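Local coordinates for putative lipoprotein YerB (Bacillus subtilis, PDB 2PSB) that is of unknown function but is a putative membrane-attached lipoprotein that interacts with the DNA helicase PcrA, at residues A[232-237]-A[295-300]; A[15-20]-A[70-75]; A[85-90]-A[104-109]; A[43-48]-A[218-223]. All coordinates share one frame; numbering follows the deposited sequence.

Interaction 1 (A[232-237]-A[295-300])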
loop_
_atom_site.group_PDB
_atom_site.type_symbol
_atom_site.label_atom_id
_atom_site.label_comp_id
_atom_site.label_asym_id
_atom_site.label_seq_id
_atom_site.Cartn_x
_atom_site.Cartn_y
_atom_site.Cartn_z
ATOM N N PHE A 232 -6.051 6.354 -6.409
ATOM C CA PHE A 232 -6.800 7.078 -5.411
ATOM C C PHE A 232 -5.880 7.999 -4.614
ATOM O O PHE A 232 -5.134 7.540 -3.740
ATOM C CB PHE A 232 -7.479 6.059 -4.496
ATOM C CG PHE A 232 -8.422 6.659 -3.497
ATOM C CD1 PHE A 232 -8.936 7.945 -3.673
ATOM C CD2 PHE A 232 -8.841 5.914 -2.397
ATOM C CE1 PHE A 232 -9.845 8.471 -2.767
ATOM C CE2 PHE A 232 -9.753 6.437 -1.486
ATOM C CZ PHE A 232 -10.257 7.721 -1.676
ATOM N N ILE A 233 -5.935 9.292 -4.924
ATOM C CA ILE A 233 -5.099 10.276 -4.249
ATOM C C ILE A 233 -5.886 10.833 -3.081
ATOM O O ILE A 233 -6.949 11.412 -3.266
ATOM C CB ILE A 233 -4.680 11.411 -5.236
ATOM C CG1 ILE A 233 -3.937 10.785 -6.420
ATOM C CG2 ILE A 233 -3.795 12.455 -4.529
ATOM C CD1 ILE A 233 -3.617 11.738 -7.546
ATOM N N VAL A 234 -5.361 10.629 -1.876
ATOM C CA VAL A 234 -6.021 11.075 -0.657
ATOM C C VAL A 234 -5.281 12.195 0.079
ATOM O O VAL A 234 -4.078 12.106 0.308
ATOM C CB VAL A 234 -6.230 9.859 0.284
ATOM C CG1 VAL A 234 -6.670 10.302 1.663
ATOM C CG2 VAL A 234 -7.281 8.929 -0.319
ATOM N N GLU A 235 -6.012 13.251 0.440
ATOM C CA GLU A 235 -5.430 14.386 1.156
ATOM C C GLU A 235 -5.701 14.258 2.639
ATOM O O GLU A 235 -6.838 14.369 3.083
ATOM C CB GLU A 235 -6.011 15.712 0.664
ATOM C CG GLU A 235 -5.335 16.932 1.295
ATOM C CD GLU A 235 -5.809 18.252 0.706
ATOM O OE1 GLU A 235 -6.964 18.659 0.973
ATOM O OE2 GLU A 235 -5.027 18.885 -0.037
ATOM N N ALA A 236 -4.643 14.047 3.407
ATOM C CA ALA A 236 -4.764 13.872 4.847
ATOM C C ALA A 236 -3.801 14.786 5.593
ATOM O O ALA A 236 -2.677 15.011 5.146
ATOM C CB ALA A 236 -4.487 12.416 5.203
ATOM N N SER A 237 -4.246 15.296 6.740
ATOM C CA SER A 237 -3.427 16.189 7.545
ATOM C C SER A 237 -2.216 15.499 8.139
ATOM O O SER A 237 -2.340 14.508 8.862
ATOM C CB SER A 237 -4.244 16.791 8.684
ATOM O OG SER A 237 -5.390 17.450 8.193
ATOM N N ILE A 295 -3.178 3.628 -3.808
ATOM C CA ILE A 295 -3.596 4.796 -3.044
ATOM C C ILE A 295 -2.387 5.641 -2.681
ATOM O O ILE A 295 -1.402 5.143 -2.115
ATOM C CB ILE A 295 -4.329 4.387 -1.736
ATOM C CG1 ILE A 295 -5.537 3.509 -2.074
ATOM C CG2 ILE A 295 -4.765 5.638 -0.961
ATOM C CD1 ILE A 295 -6.437 3.232 -0.928
ATOM N N ASN A 296 -2.467 6.921 -3.026
ATOM C CA ASN A 296 -1.408 7.870 -2.722
ATOM C C ASN A 296 -1.878 8.891 -1.718
ATOM O O ASN A 296 -2.740 9.712 -2.022
ATOM C CB ASN A 296 -0.967 8.608 -3.977
ATOM C CG ASN A 296 0.153 7.921 -4.671
ATOM O OD1 ASN A 296 1.312 8.060 -4.281
ATOM N ND2 ASN A 296 -0.170 7.161 -5.697
ATOM N N ILE A 297 -1.329 8.840 -0.516
ATOM C CA ILE A 297 -1.712 9.808 0.488
ATOM C C ILE A 297 -0.767 11.008 0.382
ATOM O O ILE A 297 0.462 10.859 0.342
ATOM C CB ILE A 297 -1.660 9.184 1.892
ATOM C CG1 ILE A 297 -2.828 8.200 2.042
ATOM C CG2 ILE A 297 -1.715 10.285 2.973
ATOM C CD1 ILE A 297 -2.648 7.178 3.167
ATOM N N VAL A 298 -1.356 12.195 0.308
ATOM C CA VAL A 298 -0.582 13.429 0.196
ATOM C C VAL A 298 -1.047 14.455 1.222
ATOM O O VAL A 298 -2.212 14.465 1.607
ATOM C CB VAL A 298 -0.750 14.069 -1.218
ATOM C CG1 VAL A 298 -0.451 13.041 -2.293
ATOM C CG2 VAL A 298 -2.163 14.621 -1.378
ATOM N N PRO A 299 -0.136 15.318 1.694
ATOM C CA PRO A 299 -0.537 16.337 2.671
ATOM C C PRO A 299 -1.190 17.553 1.997
ATOM O O PRO A 299 -1.731 18.421 2.668
ATOM C CB PRO A 299 0.773 16.679 3.381
ATOM C CG PRO A 299 1.805 16.420 2.330
ATOM C CD PRO A 299 1.325 15.156 1.668
ATOM N N ASP A 300 -1.144 17.599 0.667
ATOM C CA ASP A 300 -1.739 18.696 -0.091
ATOM C C ASP A 300 -2.154 18.224 -1.480
ATOM O O ASP A 300 -1.318 17.883 -2.314
ATOM C CB ASP A 300 -0.752 19.860 -0.218
ATOM C CG ASP A 300 -1.349 21.066 -0.934
ATOM O OD1 ASP A 300 -0.628 22.068 -1.091
ATOM O OD2 ASP A 300 -2.527 21.021 -1.342
#
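Val234 O takes the shortest bond of this contact, from Val298 N at 2.7 Å and nearly straight (172° at the hydrogen). The CA of Ile297 comes up to the same oxygen, at 3.3 Å, in a CA-H...O contact, which leaves this carbonyl held by two neighbours of strand 295-298. Asn296 N to Phe232 O, Val234 N to Asn296 O and Ala236 N to Val298 O complete the parallel pairing, with the two strand axes 22° apart. Phe232, Val234, Ile295 and Ile297 share one face of the sheet. With CG anti to the backbone N (chi1 -173°), the Phe232 ring starts out alongside Ile295, and the two side chains run side by side, CD2 of the ring 3.9 Å from Ile295 CD1. Val234 CG2 lies over the centre of the Phe232 ring, 3.4 Å above its plane, and also reaches Ile295 CG2 at 4.2 Å. On the other face Ile233 CG2 meets Val298 CG1 at 4.1 Å. Near the C-terminal end of the pairing Glu235 OE2 lies 3.5 Å from Asp300 OD2; the likely repulsion is probably eased because OE2 accepts from Leu301 N and OD2 from Asp302 N. Strand 230-240 also pairs antiparallel with strand 255-261, while strand 293-298 pairs in parallel with strand 54-59, where Ile295 and Ile297 pack on Ile56. The pair is thus flanked by strands 54-59 and 255-261, with Ile277 of strand 276-281 packed on Phe232 and Val234.

Interaction 2 (A[15-20]-A[70-75])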
loop_
_atom_site.group_PDB
_atom_site.type_symbol
_atom_site.label_atom_id
_atom_site.label_comp_id
_atom_site.label_asym_id
_atom_site.label_seq_id
_atom_site.Cartn_x
_atom_site.Cartn_y
_atom_site.Cartn_z
ATOM N N LYS A 15 -15.964 -13.871 -6.254
ATOM C CA LYS A 15 -15.016 -12.784 -6.487
ATOM C C LYS A 15 -14.098 -12.525 -5.292
ATOM O O LYS A 15 -14.420 -12.888 -4.165
ATOM C CB LYS A 15 -15.768 -11.488 -6.813
ATOM C CG LYS A 15 -16.618 -11.534 -8.073
ATOM C CD LYS A 15 -17.410 -10.242 -8.227
ATOM C CE LYS A 15 -18.326 -10.285 -9.436
ATOM N NZ LYS A 15 -17.566 -10.437 -10.701
ATOM N N ALA A 16 -12.952 -11.897 -5.546
ATOM C CA ALA A 16 -12.013 -11.581 -4.477
ATOM C C ALA A 16 -12.448 -10.263 -3.830
ATOM O O ALA A 16 -12.814 -9.311 -4.520
ATOM C CB ALA A 16 -10.604 -11.467 -5.028
ATOM N N PRO A 17 -12.414 -10.202 -2.491
ATOM C CA PRO A 17 -12.798 -9.040 -1.682
ATOM C C PRO A 17 -12.107 -7.728 -2.043
ATOM O O PRO A 17 -12.742 -6.688 -2.172
ATOM C CB PRO A 17 -12.432 -9.465 -0.255
ATOM C CG PRO A 17 -12.342 -10.955 -0.320
ATOM C CD PRO A 17 -11.756 -11.217 -1.655
ATOM N N LEU A 18 -10.794 -7.790 -2.204
ATOM C CA LEU A 18 -10.019 -6.593 -2.471
ATOM C C LEU A 18 -9.732 -6.259 -3.924
ATOM O O LEU A 18 -9.096 -5.244 -4.211
ATOM C CB LEU A 18 -8.719 -6.676 -1.671
ATOM C CG LEU A 18 -8.981 -6.990 -0.186
ATOM C CD1 LEU A 18 -7.703 -6.807 0.610
ATOM C CD2 LEU A 18 -10.091 -6.078 0.365
ATOM N N THR A 19 -10.224 -7.083 -4.841
ATOM C CA THR A 19 -9.991 -6.835 -6.256
ATOM C C THR A 19 -11.277 -6.855 -7.081
ATOM O O THR A 19 -11.372 -6.197 -8.121
ATOM C CB THR A 19 -9.022 -7.868 -6.828
ATOM O OG1 THR A 19 -8.549 -7.419 -8.098
ATOM C CG2 THR A 19 -9.725 -9.194 -7.008
ATOM N N GLY A 20 -12.263 -7.617 -6.620
ATOM C CA GLY A 20 -13.516 -7.692 -7.345
ATOM C C GLY A 20 -13.461 -8.652 -8.517
ATOM O O GLY A 20 -14.447 -8.819 -9.234
ATOM N N ILE A 70 -0.957 -4.668 0.421
ATOM C CA ILE A 70 -1.932 -5.594 0.962
ATOM C C ILE A 70 -2.250 -6.697 -0.035
ATOM O O ILE A 70 -2.778 -6.440 -1.123
ATOM C CB ILE A 70 -3.220 -4.829 1.354
ATOM C CG1 ILE A 70 -2.849 -3.692 2.316
ATOM C CG2 ILE A 70 -4.257 -5.779 1.956
ATOM C CD1 ILE A 70 -4.042 -2.960 2.881
ATOM N N PHE A 71 -1.900 -7.923 0.356
ATOM C CA PHE A 71 -2.117 -9.124 -0.449
ATOM C C PHE A 71 -3.279 -9.928 0.118
ATOM O O PHE A 71 -3.448 -10.023 1.336
ATOM C CB PHE A 71 -0.880 -10.025 -0.443
ATOM C CG PHE A 71 0.396 -9.329 -0.808
ATOM C CD1 PHE A 71 1.079 -8.564 0.133
ATOM C CD2 PHE A 71 0.920 -9.446 -2.088
ATOM C CE1 PHE A 71 2.265 -7.938 -0.196
ATOM C CE2 PHE A 71 2.105 -8.827 -2.430
ATOM C CZ PHE A 71 2.781 -8.070 -1.488
ATOM N N GLN A 72 -4.072 -10.510 -0.774
ATOM C CA GLN A 72 -5.211 -11.330 -0.382
ATOM C C GLN A 72 -5.561 -12.288 -1.513
ATOM O O GLN A 72 -5.552 -13.500 -1.314
ATOM C CB GLN A 72 -6.414 -10.451 -0.047
ATOM C CG GLN A 72 -7.564 -11.165 0.653
ATOM C CD GLN A 72 -8.271 -12.187 -0.225
ATOM O OE1 GLN A 72 -8.603 -11.914 -1.380
ATOM N NE2 GLN A 72 -8.528 -13.364 0.329
ATOM N N SER A 73 -5.851 -11.751 -2.699
ATOM C CA SER A 73 -6.217 -12.593 -3.847
ATOM C C SER A 73 -5.007 -13.256 -4.477
ATOM O O SER A 73 -5.143 -14.207 -5.247
ATOM C CB SER A 73 -6.912 -11.775 -4.932
ATOM O OG SER A 73 -5.939 -11.149 -5.751
ATOM N N GLN A 74 -3.830 -12.722 -4.181
ATOM C CA GLN A 74 -2.583 -13.250 -4.720
ATOM C C GLN A 74 -1.490 -13.114 -3.685
ATOM O O GLN A 74 -1.200 -12.011 -3.221
ATOM C CB GLN A 74 -2.141 -12.488 -5.970
ATOM C CG GLN A 74 -2.974 -12.715 -7.209
ATOM C CD GLN A 74 -2.330 -12.092 -8.431
ATOM O OE1 GLN A 74 -2.033 -10.896 -8.450
ATOM N NE2 GLN A 74 -2.102 -12.901 -9.459
HETATM N N MSE A 75 -0.878 -14.235 -3.325
HETATM C CA MSE A 75 0.194 -14.219 -2.346
HETATM C C MSE A 75 1.515 -14.187 -3.092
HETATM O O MSE A 75 1.673 -14.848 -4.114
HETATM C CB MSE A 75 0.118 -15.454 -1.446
HETATM C CG MSE A 75 -1.027 -15.430 -0.452
HETATM SE SE MSE A 75 -1.003 -13.874 0.712
HETATM C CE MSE A 75 -2.871 -13.413 0.667
HETATM O O HOH W 1 -8.736 -9.815 -2.875
#
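Gln72 reaches from the end of strand 65-71 to the turn at Ala16-Gly20. Its CB lies against Leu18 CD1 at 3.9 Å; the same methyl meets Ile70 CG2 at 3.8 Å, the leucine crossing both side chains at about a right angle. CG is anti to the backbone N (chi1 -168°), and the bend at chi2 (-68°) then places CD 3.9 Å from Pro17 CD. At the tip OE1 comes within 3.2 Å of Pro17 CD and accepts from a water at 2.6 Å. That water in turn accepts from Leu18 N at 3.0 Å, so a single molecule links amide oxygen and backbone where no direct hydrogen bond joins the two segments. The other tip atom, NE2, is held by Val27 O, which fixes the amide at both ends. Beside it, Ala16 CB rests on Ser73 CB at 3.7 Å, while Ser73 OG bonds to Asp53. The 15-20 segment folds into an alpha-turn, closed by Gly20 N to Ala16 O (2.8 Å), with Gly20 at positive phi. The arrangement is that of an N-terminal turn laid over the end of a beta strand by apolar contacts and a water bridge.

Interaction 3 (A[85-90]-A[104-109])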
loop_
_atom_site.group_PDB
_atom_site.type_symbol
_atom_site.label_atom_id
_atom_site.label_comp_id
_atom_site.label_asym_id
_atom_site.label_seq_id
_atom_site.Cartn_x
_atom_site.Cartn_y
_atom_site.Cartn_z
ATOM N N ALA A 85 7.645 0.208 10.609
ATOM C CA ALA A 85 6.214 0.453 10.704
ATOM C C ALA A 85 5.924 1.837 11.275
ATOM O O ALA A 85 6.692 2.360 12.084
ATOM C CB ALA A 85 5.566 -0.612 11.579
ATOM N N ARG A 86 4.810 2.420 10.838
ATOM C CA ARG A 86 4.370 3.733 11.293
ATOM C C ARG A 86 2.929 3.586 11.734
ATOM O O ARG A 86 2.235 2.692 11.261
ATOM C CB ARG A 86 4.489 4.759 10.157
ATOM C CG ARG A 86 5.923 5.117 9.807
ATOM C CD ARG A 86 6.601 5.806 10.982
ATOM N NE ARG A 86 7.964 5.321 11.190
ATOM C CZ ARG A 86 8.991 5.607 10.397
ATOM N NH1 ARG A 86 8.817 6.384 9.336
ATOM N NH2 ARG A 86 10.187 5.106 10.662
ATOM N N GLU A 87 2.484 4.443 12.648
ATOM C CA GLU A 87 1.119 4.378 13.137
ATOM C C GLU A 87 0.094 4.309 12.020
ATOM O O GLU A 87 -0.718 3.383 11.989
ATOM C CB GLU A 87 0.798 5.573 14.041
ATOM C CG GLU A 87 1.349 5.441 15.445
ATOM C CD GLU A 87 2.528 6.351 15.705
ATOM O OE1 GLU A 87 3.465 6.377 14.875
ATOM O OE2 GLU A 87 2.521 7.031 16.756
ATOM N N TYR A 88 0.127 5.278 11.106
ATOM C CA TYR A 88 -0.826 5.288 10.008
ATOM C C TYR A 88 -0.850 3.979 9.218
ATOM O O TYR A 88 -1.883 3.615 8.669
ATOM C CB TYR A 88 -0.600 6.485 9.063
ATOM C CG TYR A 88 0.833 6.909 8.854
ATOM C CD1 TYR A 88 1.455 7.801 9.737
ATOM C CD2 TYR A 88 1.557 6.458 7.758
ATOM C CE1 TYR A 88 2.756 8.236 9.522
ATOM C CE2 TYR A 88 2.864 6.886 7.536
ATOM C CZ TYR A 88 3.455 7.780 8.421
ATOM O OH TYR A 88 4.739 8.236 8.205
ATOM N N PHE A 89 0.271 3.267 9.162
ATOM C CA PHE A 89 0.287 1.990 8.448
ATOM C C PHE A 89 -0.428 0.896 9.254
ATOM O O PHE A 89 -1.109 0.035 8.695
ATOM C CB PHE A 89 1.728 1.562 8.125
ATOM C CG PHE A 89 2.339 2.330 6.985
ATOM C CD1 PHE A 89 1.682 2.411 5.760
ATOM C CD2 PHE A 89 3.569 2.971 7.131
ATOM C CE1 PHE A 89 2.235 3.122 4.691
ATOM C CE2 PHE A 89 4.134 3.682 6.077
ATOM C CZ PHE A 89 3.463 3.757 4.849
ATOM N N VAL A 90 -0.277 0.929 10.571
ATOM C CA VAL A 90 -0.945 -0.056 11.413
ATOM C C VAL A 90 -2.442 0.134 11.222
ATOM O O VAL A 90 -3.189 -0.825 11.033
ATOM C CB VAL A 90 -0.603 0.143 12.907
ATOM C CG1 VAL A 90 -1.429 -0.810 13.756
ATOM C CG2 VAL A 90 0.875 -0.091 13.140
ATOM N N GLY A 104 11.118 -3.145 12.231
ATOM C CA GLY A 104 11.472 -1.959 12.981
ATOM C C GLY A 104 10.197 -1.164 13.139
ATOM O O GLY A 104 9.149 -1.560 12.623
ATOM N N TRP A 105 10.274 -0.042 13.841
ATOM C CA TRP A 105 9.098 0.788 14.058
ATOM C C TRP A 105 9.412 2.109 14.750
ATOM O O TRP A 105 10.509 2.318 15.266
ATOM C CB TRP A 105 8.056 0.027 14.894
ATOM C CG TRP A 105 8.619 -0.720 16.083
ATOM C CD1 TRP A 105 9.742 -0.412 16.800
ATOM C CD2 TRP A 105 8.058 -1.887 16.705
ATOM N NE1 TRP A 105 9.918 -1.316 17.826
ATOM C CE2 TRP A 105 8.900 -2.231 17.789
ATOM C CE3 TRP A 105 6.929 -2.678 16.447
ATOM C CZ2 TRP A 105 8.642 -3.327 18.619
ATOM C CZ3 TRP A 105 6.673 -3.772 17.276
ATOM C CH2 TRP A 105 7.530 -4.086 18.345
ATOM N N SER A 106 8.435 3.004 14.744
ATOM C CA SER A 106 8.585 4.285 15.408
ATOM C C SER A 106 8.067 4.061 16.828
ATOM O O SER A 106 7.386 3.073 17.097
ATOM C CB SER A 106 7.749 5.362 14.709
ATOM O OG SER A 106 6.369 5.052 14.758
ATOM N N PRO A 107 8.396 4.964 17.758
ATOM C CA PRO A 107 7.931 4.815 19.138
ATOM C C PRO A 107 6.425 4.569 19.221
ATOM O O PRO A 107 5.971 3.612 19.859
ATOM C CB PRO A 107 8.343 6.138 19.772
ATOM C CG PRO A 107 9.651 6.412 19.089
ATOM C CD PRO A 107 9.324 6.102 17.638
ATOM N N GLY A 108 5.660 5.440 18.566
ATOM C CA GLY A 108 4.217 5.311 18.569
ATOM C C GLY A 108 3.777 3.943 18.095
ATOM O O GLY A 108 2.983 3.279 18.756
ATOM N N ALA A 109 4.301 3.521 16.948
ATOM C CA ALA A 109 3.965 2.223 16.375
ATOM C C ALA A 109 4.268 1.070 17.325
ATOM O O ALA A 109 3.527 0.095 17.381
ATOM C CB ALA A 109 4.717 2.021 15.072
#
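Ala85 holds the 104-109 segment by both its backbone polar atoms. Its N donates to Gly104 O at 3.1 Å, from above the carbonyl plane, and its O accepts from Ser106 N at 3.2 Å; together they form a single backbone bridge around Trp105. The same oxygen has Ala109 CB at 3.6 Å, and Ala85 CB faces Trp105 CB. Next comes the Glu87 carboxylate, which lies across the first turn of helix 107-114. CG is anti to the carbonyl carbon (chi1 -78°), and the chain bends at chi2, which turns CD toward Gly108; OE2 lies 3.0 Å from Gly108 CA and OE1 3.2 Å from Ser106 OG. A side chain on Gly108 would run into OE2, so glycine makes room for the acid. Ser106 is the N-cap residue of this helix, and a carboxylate so near the helix start would probably be stabilised by the helix dipole. An alanine in place of Glu87, lacking the carboxylate, would probably leave a gap against Gly108 and the start of helix 107-114 without its nearby negative charge. Ser106 CB also lies 3.5 Å from Arg86 NE, and that buried NE has no hydrogen-bond partner in the model. Arg86 is itself the N-cap residue of helix 87-94. Farther out, Gln112 of helix 107-114 and Asp248 of strand 247-250 touch Glu87, while Phe100 and His102 of strand 99-102 touch Ala85. The bridge thus joins the starts of two helices, 87-94 and 107-114, beside strand 99-102, which links them along the chain.

Interaction 4 (A[43-48]-A[218-223])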
loop_
_atom_site.group_PDB
_atom_site.type_symbol
_atom_site.label_atom_id
_atom_site.label_comp_id
_atom_site.label_asym_id
_atom_site.label_seq_id
_atom_site.Cartn_x
_atom_site.Cartn_y
_atom_site.Cartn_z
ATOM N N ALA A 43 15.895 0.779 -2.678
ATOM C CA ALA A 43 15.091 -0.427 -2.493
ATOM C C ALA A 43 14.341 -0.845 -3.759
ATOM O O ALA A 43 13.686 -1.888 -3.787
ATOM C CB ALA A 43 14.094 -0.211 -1.355
ATOM N N ARG A 44 14.451 -0.035 -4.806
ATOM C CA ARG A 44 13.756 -0.288 -6.071
ATOM C C ARG A 44 14.632 -1.041 -7.050
ATOM O O ARG A 44 15.826 -0.790 -7.133
ATOM C CB ARG A 44 13.335 1.047 -6.678
ATOM C CG ARG A 44 12.681 1.985 -5.674
ATOM C CD ARG A 44 12.547 3.391 -6.236
ATOM N NE ARG A 44 12.051 4.312 -5.224
ATOM C CZ ARG A 44 12.077 5.634 -5.326
ATOM N NH1 ARG A 44 12.580 6.215 -6.409
ATOM N NH2 ARG A 44 11.596 6.377 -4.341
ATOM N N PRO A 45 14.052 -1.998 -7.792
ATOM C CA PRO A 45 12.638 -2.381 -7.737
ATOM C C PRO A 45 12.392 -3.347 -6.572
ATOM O O PRO A 45 13.269 -4.119 -6.218
ATOM C CB PRO A 45 12.420 -3.045 -9.093
ATOM C CG PRO A 45 13.708 -3.775 -9.283
ATOM C CD PRO A 45 14.750 -2.758 -8.849
ATOM N N GLN A 46 11.198 -3.293 -5.991
ATOM C CA GLN A 46 10.847 -4.157 -4.883
ATOM C C GLN A 46 10.360 -5.505 -5.401
ATOM O O GLN A 46 10.230 -5.702 -6.616
ATOM C CB GLN A 46 9.761 -3.494 -4.035
ATOM C CG GLN A 46 10.183 -2.145 -3.426
ATOM C CD GLN A 46 9.828 -0.946 -4.305
ATOM O OE1 GLN A 46 9.775 -1.049 -5.537
ATOM N NE2 GLN A 46 9.600 0.199 -3.673
ATOM N N SER A 47 10.092 -6.431 -4.482
ATOM C CA SER A 47 9.601 -7.758 -4.839
ATOM C C SER A 47 8.156 -7.985 -4.379
ATOM O O SER A 47 7.799 -7.646 -3.241
ATOM C CB SER A 47 10.488 -8.837 -4.214
ATOM O OG SER A 47 11.797 -8.809 -4.764
ATOM N N GLY A 48 7.337 -8.538 -5.276
ATOM C CA GLY A 48 5.950 -8.853 -4.958
ATOM C C GLY A 48 4.848 -7.815 -5.120
ATOM O O GLY A 48 3.686 -8.132 -4.881
ATOM N N THR A 218 8.556 -1.453 -11.642
ATOM C CA THR A 218 8.520 -2.861 -11.985
ATOM C C THR A 218 8.641 -3.742 -10.734
ATOM O O THR A 218 8.937 -3.254 -9.639
ATOM C CB THR A 218 9.684 -3.191 -12.931
ATOM O OG1 THR A 218 9.507 -4.500 -13.468
ATOM C CG2 THR A 218 10.990 -3.141 -12.191
ATOM N N ASP A 219 8.405 -5.038 -10.910
ATOM C CA ASP A 219 8.506 -6.001 -9.819
ATOM C C ASP A 219 9.753 -6.836 -10.101
ATOM O O ASP A 219 9.775 -7.632 -11.046
ATOM C CB ASP A 219 7.268 -6.909 -9.789
ATOM C CG ASP A 219 7.235 -7.836 -8.570
ATOM O OD1 ASP A 219 8.300 -8.110 -7.975
ATOM O OD2 ASP A 219 6.132 -8.303 -8.220
ATOM N N ARG A 220 10.793 -6.650 -9.293
ATOM C CA ARG A 220 12.021 -7.400 -9.496
ATOM C C ARG A 220 11.745 -8.878 -9.768
ATOM O O ARG A 220 12.453 -9.510 -10.544
ATOM C CB ARG A 220 12.950 -7.294 -8.281
ATOM C CG ARG A 220 14.233 -8.121 -8.442
ATOM C CD ARG A 220 15.033 -8.217 -7.142
ATOM N NE ARG A 220 15.417 -6.911 -6.612
ATOM C CZ ARG A 220 16.395 -6.154 -7.099
ATOM N NH1 ARG A 220 17.110 -6.575 -8.140
ATOM N NH2 ARG A 220 16.658 -4.971 -6.542
ATOM N N GLU A 221 10.705 -9.417 -9.140
ATOM C CA GLU A 221 10.369 -10.829 -9.293
ATOM C C GLU A 221 9.876 -11.250 -10.681
ATOM O O GLU A 221 10.041 -12.408 -11.073
ATOM C CB GLU A 221 9.354 -11.235 -8.223
ATOM C CG GLU A 221 9.876 -11.047 -6.797
ATOM C CD GLU A 221 11.263 -11.681 -6.564
ATOM O OE1 GLU A 221 11.423 -12.896 -6.801
ATOM O OE2 GLU A 221 12.194 -10.955 -6.139
ATOM N N THR A 222 9.284 -10.317 -11.426
ATOM C CA THR A 222 8.800 -10.610 -12.771
ATOM C C THR A 222 9.575 -9.836 -13.835
ATOM O O THR A 222 9.567 -10.201 -15.012
ATOM C CB THR A 222 7.327 -10.223 -12.943
ATOM O OG1 THR A 222 7.166 -8.820 -12.677
ATOM C CG2 THR A 222 6.450 -11.031 -12.018
ATOM N N GLY A 223 10.244 -8.766 -13.420
ATOM C CA GLY A 223 10.959 -7.945 -14.378
ATOM C C GLY A 223 9.928 -7.227 -15.237
ATOM O O GLY A 223 10.273 -6.573 -16.217
HETATM O O HOH W 2 16.116 -3.687 -4.360
HETATM O O HOH W 3 13.643 -6.368 -4.700
HETATM O O HOH W 4 7.924 -2.575 -7.119
#
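Asp219 and Ser47 are turned toward the opposite segment by their first torsions: CG of Asp219 is anti to the backbone N (chi1 -173°), and OG of Ser47 anti to the carbonyl carbon (chi1 -66°). Asp219 OD1 accepts from Gly48 N at 2.9 Å on its syn side and from Glu221 N at 3.0 Å from above the carboxylate plane, the two donors coming from opposite faces. The second bond makes an Asx turn; OD2 is taken by Ser50 OG. Ser47 OG donates to Glu221 OE2 at 2.6 Å, meeting that oxygen on its anti side. Between these, Arg220 N bonds to Gln46 O at 2.9 Å. The Arg220 chain bends at chi3 (-58°), setting NE where a water accepts from it at 2.7 Å. That water also donates to Pro45 O and Ser47 OG. Pro45 CG lies over the centre of the guanidinium, 4.1 Å above its plane, and Pro45 CB presses tightly on Thr218 CG2 at 3.4 Å. A cis peptide precedes this proline. An alanine in place of Asp219 would probably leave Gly48 N and Glu221 N without their shared acceptor and set the turn free to shift. Outside the pair, Arg44 forms a salt bridge with Asp213, and Glu221 OE2 has a weak hydrogen bond from Thr78, a known phosphorylation site unmodified here. Carboxylates, backbone amides and bridging waters supply the bonds, around a proline that packs on Thr218 and Arg220, so the contact combines directional polar links with one tight apolar wedge.

Interactions 1 and 2 are buried and lie on opposite sides of the chain's centre: interaction 1 pairs strands 230-240 and 293-298 by regular backbone bonds and apolar side chains, whereas interaction 2 lays an irregular turn on the end of strand 65-71 with a water between. Interactions 3 and 4 are only partly buried. Interaction 3 has a single backbone bridge at two helix starts; interaction 4 relies on side-chain carboxylates and waters between a loop and a strand end with its following turn, 170 residues apart. Interaction 3 is nested inside the loop that interaction 4 closes. Interactions 2 and 4 touch directly, Phe71 CE2 lying 3.0 Å from Gly48 O; their segments alternate along the chain.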